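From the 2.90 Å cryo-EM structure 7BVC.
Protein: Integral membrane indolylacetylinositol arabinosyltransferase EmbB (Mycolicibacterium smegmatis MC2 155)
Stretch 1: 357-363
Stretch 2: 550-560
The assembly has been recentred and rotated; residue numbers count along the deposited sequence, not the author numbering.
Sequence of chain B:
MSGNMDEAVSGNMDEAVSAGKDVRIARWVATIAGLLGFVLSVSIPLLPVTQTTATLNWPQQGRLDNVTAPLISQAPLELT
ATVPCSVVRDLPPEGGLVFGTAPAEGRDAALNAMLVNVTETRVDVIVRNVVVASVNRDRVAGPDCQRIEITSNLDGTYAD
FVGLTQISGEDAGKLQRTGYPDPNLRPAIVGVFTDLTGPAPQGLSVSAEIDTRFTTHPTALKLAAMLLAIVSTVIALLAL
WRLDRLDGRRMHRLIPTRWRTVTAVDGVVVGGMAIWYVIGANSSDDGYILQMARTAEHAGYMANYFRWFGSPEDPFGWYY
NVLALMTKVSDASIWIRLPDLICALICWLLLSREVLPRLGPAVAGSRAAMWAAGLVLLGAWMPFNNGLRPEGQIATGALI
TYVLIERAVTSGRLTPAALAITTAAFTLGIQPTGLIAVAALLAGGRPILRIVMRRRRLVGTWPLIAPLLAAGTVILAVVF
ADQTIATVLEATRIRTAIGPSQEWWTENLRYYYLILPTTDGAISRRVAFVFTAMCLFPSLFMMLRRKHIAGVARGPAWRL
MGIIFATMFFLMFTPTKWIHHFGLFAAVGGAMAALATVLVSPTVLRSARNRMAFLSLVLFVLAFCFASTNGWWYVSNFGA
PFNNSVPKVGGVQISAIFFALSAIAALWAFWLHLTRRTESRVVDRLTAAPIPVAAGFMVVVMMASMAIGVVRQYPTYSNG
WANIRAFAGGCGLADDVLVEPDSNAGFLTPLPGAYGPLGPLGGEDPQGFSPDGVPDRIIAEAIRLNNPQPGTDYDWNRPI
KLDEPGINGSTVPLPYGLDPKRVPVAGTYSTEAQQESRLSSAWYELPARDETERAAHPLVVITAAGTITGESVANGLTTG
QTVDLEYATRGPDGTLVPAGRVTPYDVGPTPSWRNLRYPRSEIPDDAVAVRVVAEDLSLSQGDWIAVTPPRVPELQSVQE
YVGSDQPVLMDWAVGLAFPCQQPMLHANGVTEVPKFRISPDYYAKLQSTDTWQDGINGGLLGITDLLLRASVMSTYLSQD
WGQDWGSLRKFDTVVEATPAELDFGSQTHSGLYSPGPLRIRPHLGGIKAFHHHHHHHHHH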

# COMPACT_ATOMS: atom_id res chain seq x y z
N PRO B 357 -21.07 34.79 -12.80
CA PRO B 357 -21.92 35.97 -12.57
C PRO B 357 -22.89 35.80 -11.42
O PRO B 357 -23.43 36.80 -10.94
CB PRO B 357 -22.66 36.13 -13.91
CG PRO B 357 -21.79 35.47 -14.90
CD PRO B 357 -21.22 34.30 -14.18
N ARG B 358 -23.14 34.57 -10.97
CA ARG B 358 -24.05 34.35 -9.85
C ARG B 358 -23.39 34.64 -8.51
O ARG B 358 -24.09 34.97 -7.54
CB ARG B 358 -24.58 32.92 -9.89
CG ARG B 358 -25.66 32.61 -8.88
CD ARG B 358 -26.99 33.22 -9.28
NE ARG B 358 -28.08 32.77 -8.43
CZ ARG B 358 -28.69 33.54 -7.53
NH1 ARG B 358 -28.32 34.80 -7.37
NH2 ARG B 358 -29.68 33.04 -6.80
N LEU B 359 -22.07 34.54 -8.44
CA LEU B 359 -21.34 34.72 -7.19
C LEU B 359 -21.13 36.19 -6.83
O LEU B 359 -20.45 36.46 -5.83
CB LEU B 359 -19.99 34.01 -7.25
CG LEU B 359 -20.02 32.48 -7.21
CD1 LEU B 359 -18.69 31.90 -7.65
CD2 LEU B 359 -20.38 31.99 -5.83
N GLY B 360 -21.66 37.12 -7.60
CA GLY B 360 -21.57 38.52 -7.27
C GLY B 360 -20.90 39.35 -8.35
O GLY B 360 -20.27 38.82 -9.26
N PRO B 361 -21.04 40.67 -8.26
CA PRO B 361 -20.42 41.56 -9.25
C PRO B 361 -18.93 41.79 -9.05
O PRO B 361 -18.34 42.59 -9.77
CB PRO B 361 -21.20 42.87 -9.06
CG PRO B 361 -21.60 42.85 -7.64
CD PRO B 361 -21.85 41.41 -7.28
N ALA B 362 -18.30 41.12 -8.08
CA ALA B 362 -16.86 41.19 -7.90
C ALA B 362 -16.13 39.99 -8.47
O ALA B 362 -14.94 40.10 -8.77
CB ALA B 362 -16.51 41.34 -6.42
N VAL B 363 -16.81 38.86 -8.62
CA VAL B 363 -16.22 37.71 -9.28
C VAL B 363 -16.42 37.78 -10.79
O VAL B 363 -15.58 37.29 -11.55
CB VAL B 363 -16.80 36.40 -8.71
CG1 VAL B 363 -15.99 35.21 -9.16
CG2 VAL B 363 -16.86 36.47 -7.19
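Stretch 2 (550-560) AGVARGPAWRL

Two glycines let the backbones of these segments come close, with CA atoms 4.6 Å apart at Gly360 and Val552. Gly360 has phi/psi of 122/165, a conformation that suits glycine. A CB there would lie 2.1 Å from Gly551 O. A CB on Gly551 would in turn lie 2.3 Å from Ala362 CB.

The register runs antiparallel: Gly360 pairs with Val552, and Ala362 with Gly551, whose CA atoms are 4.7 Å apart. Stretch 1 forms no regular strand here. Residues 550-553 are loop or turn, with Val552 (-119/131) and Ala553 (-78/133) extended. Two weak hydrogen bonds join the backbones. Ala553 N donates to Leu359 O at 3.3 Å, and Ala362 N donates to Gly551 O at 3.3 Å. CA-H...O contacts add to them: Val552 CA to Leu359 O is 3.6 Å, and Gly360 CA to Gly551 O is 3.4 Å.

Ala553 is the N-cap residue, and the helix from Arg554 onward carries the chain past Leu359 and Arg358. Leu359 CD2 reaches Pro556 O at 3.4 Å, Pro556 CB at 4.1 Å and Ala557 CB at 4.2 Å. Pro556 CG lies over one face of the Arg358 guanidinium and 3.8 Å from Arg358 O. Farther along, Arg358 NH2 and Arg559 NH1 are like charges 4.4 Å apart; both atoms are hydrogen-bonded elsewhere in the structure.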

# COMPACT_ATOMS: atom_id res chain seq x y z
N ALA B 550 -18.51 42.87 0.30
CA ALA B 550 -18.84 44.01 -0.54
C ALA B 550 -18.98 43.68 -2.02
O ALA B 550 -19.36 44.55 -2.81
CB ALA B 550 -17.78 45.11 -0.36
N GLY B 551 -18.68 42.45 -2.42
CA GLY B 551 -18.89 42.08 -3.81
C GLY B 551 -19.34 40.65 -4.01
O GLY B 551 -19.54 40.22 -5.15
N VAL B 552 -19.51 39.91 -2.92
CA VAL B 552 -19.78 38.48 -2.98
C VAL B 552 -21.14 38.21 -2.34
O VAL B 552 -21.42 38.69 -1.24
CB VAL B 552 -18.68 37.67 -2.27
CG1 VAL B 552 -18.96 36.18 -2.37
CG2 VAL B 552 -17.32 38.00 -2.87
N ALA B 553 -21.98 37.45 -3.04
CA ALA B 553 -23.24 37.00 -2.48
C ALA B 553 -22.99 35.83 -1.54
O ALA B 553 -22.26 34.90 -1.88
CB ALA B 553 -24.20 36.59 -3.60
N ARG B 554 -23.61 35.88 -0.36
CA ARG B 554 -23.29 34.90 0.68
C ARG B 554 -23.89 33.54 0.35
O ARG B 554 -23.22 32.51 0.52
CB ARG B 554 -23.80 35.39 2.03
CG ARG B 554 -23.13 36.66 2.52
CD ARG B 554 -22.98 36.66 4.03
NE ARG B 554 -21.90 35.78 4.46
CZ ARG B 554 -21.84 35.21 5.66
NH1 ARG B 554 -22.80 35.42 6.55
NH2 ARG B 554 -20.82 34.43 5.98
N GLY B 555 -25.14 33.50 -0.11
CA GLY B 555 -25.82 32.26 -0.39
C GLY B 555 -25.15 31.41 -1.45
O GLY B 555 -24.81 30.24 -1.22
N PRO B 556 -24.98 31.96 -2.66
CA PRO B 556 -24.30 31.21 -3.72
C PRO B 556 -22.86 30.88 -3.40
O PRO B 556 -22.32 29.92 -3.97
CB PRO B 556 -24.39 32.15 -4.93
CG PRO B 556 -25.57 33.00 -4.65
CD PRO B 556 -25.62 33.19 -3.17
N ALA B 557 -22.20 31.63 -2.52
CA ALA B 557 -20.83 31.32 -2.15
C ALA B 557 -20.75 30.21 -1.11
O ALA B 557 -19.79 29.44 -1.10
CB ALA B 557 -20.11 32.57 -1.64
N TRP B 558 -21.75 30.12 -0.23
CA TRP B 558 -21.77 29.05 0.76
C TRP B 558 -22.26 27.74 0.15
O TRP B 558 -21.81 26.67 0.55
CB TRP B 558 -22.64 29.43 1.95
CG TRP B 558 -21.95 30.30 2.96
CD1 TRP B 558 -22.13 31.64 3.15
CD2 TRP B 558 -20.96 29.89 3.92
NE1 TRP B 558 -21.33 32.09 4.16
CE2 TRP B 558 -20.60 31.04 4.65
CE3 TRP B 558 -20.36 28.68 4.22
CZ2 TRP B 558 -19.66 31.00 5.67
CZ3 TRP B 558 -19.42 28.64 5.24
CH2 TRP B 558 -19.08 29.79 5.95
N ARG B 559 -23.19 27.81 -0.81
CA ARG B 559 -23.70 26.60 -1.43
C ARG B 559 -22.61 25.86 -2.20
O ARG B 559 -22.61 24.63 -2.25
CB ARG B 559 -24.87 26.92 -2.36
CG ARG B 559 -26.16 27.23 -1.63
CD ARG B 559 -27.24 27.70 -2.58
NE ARG B 559 -28.02 28.80 -2.02
CZ ARG B 559 -28.54 29.79 -2.74
NH1 ARG B 559 -28.37 29.81 -4.06
NH2 ARG B 559 -29.23 30.75 -2.15
N LEU B 560 -21.66 26.59 -2.79
CA LEU B 560 -20.58 25.95 -3.53
C LEU B 560 -19.66 25.16 -2.61
O LEU B 560 -19.30 24.01 -2.90
CB LEU B 560 -19.80 27.00 -4.31
CG LEU B 560 -18.71 26.50 -5.27
CD1 LEU B 560 -19.35 25.81 -6.46
CD2 LEU B 560 -17.83 27.65 -5.71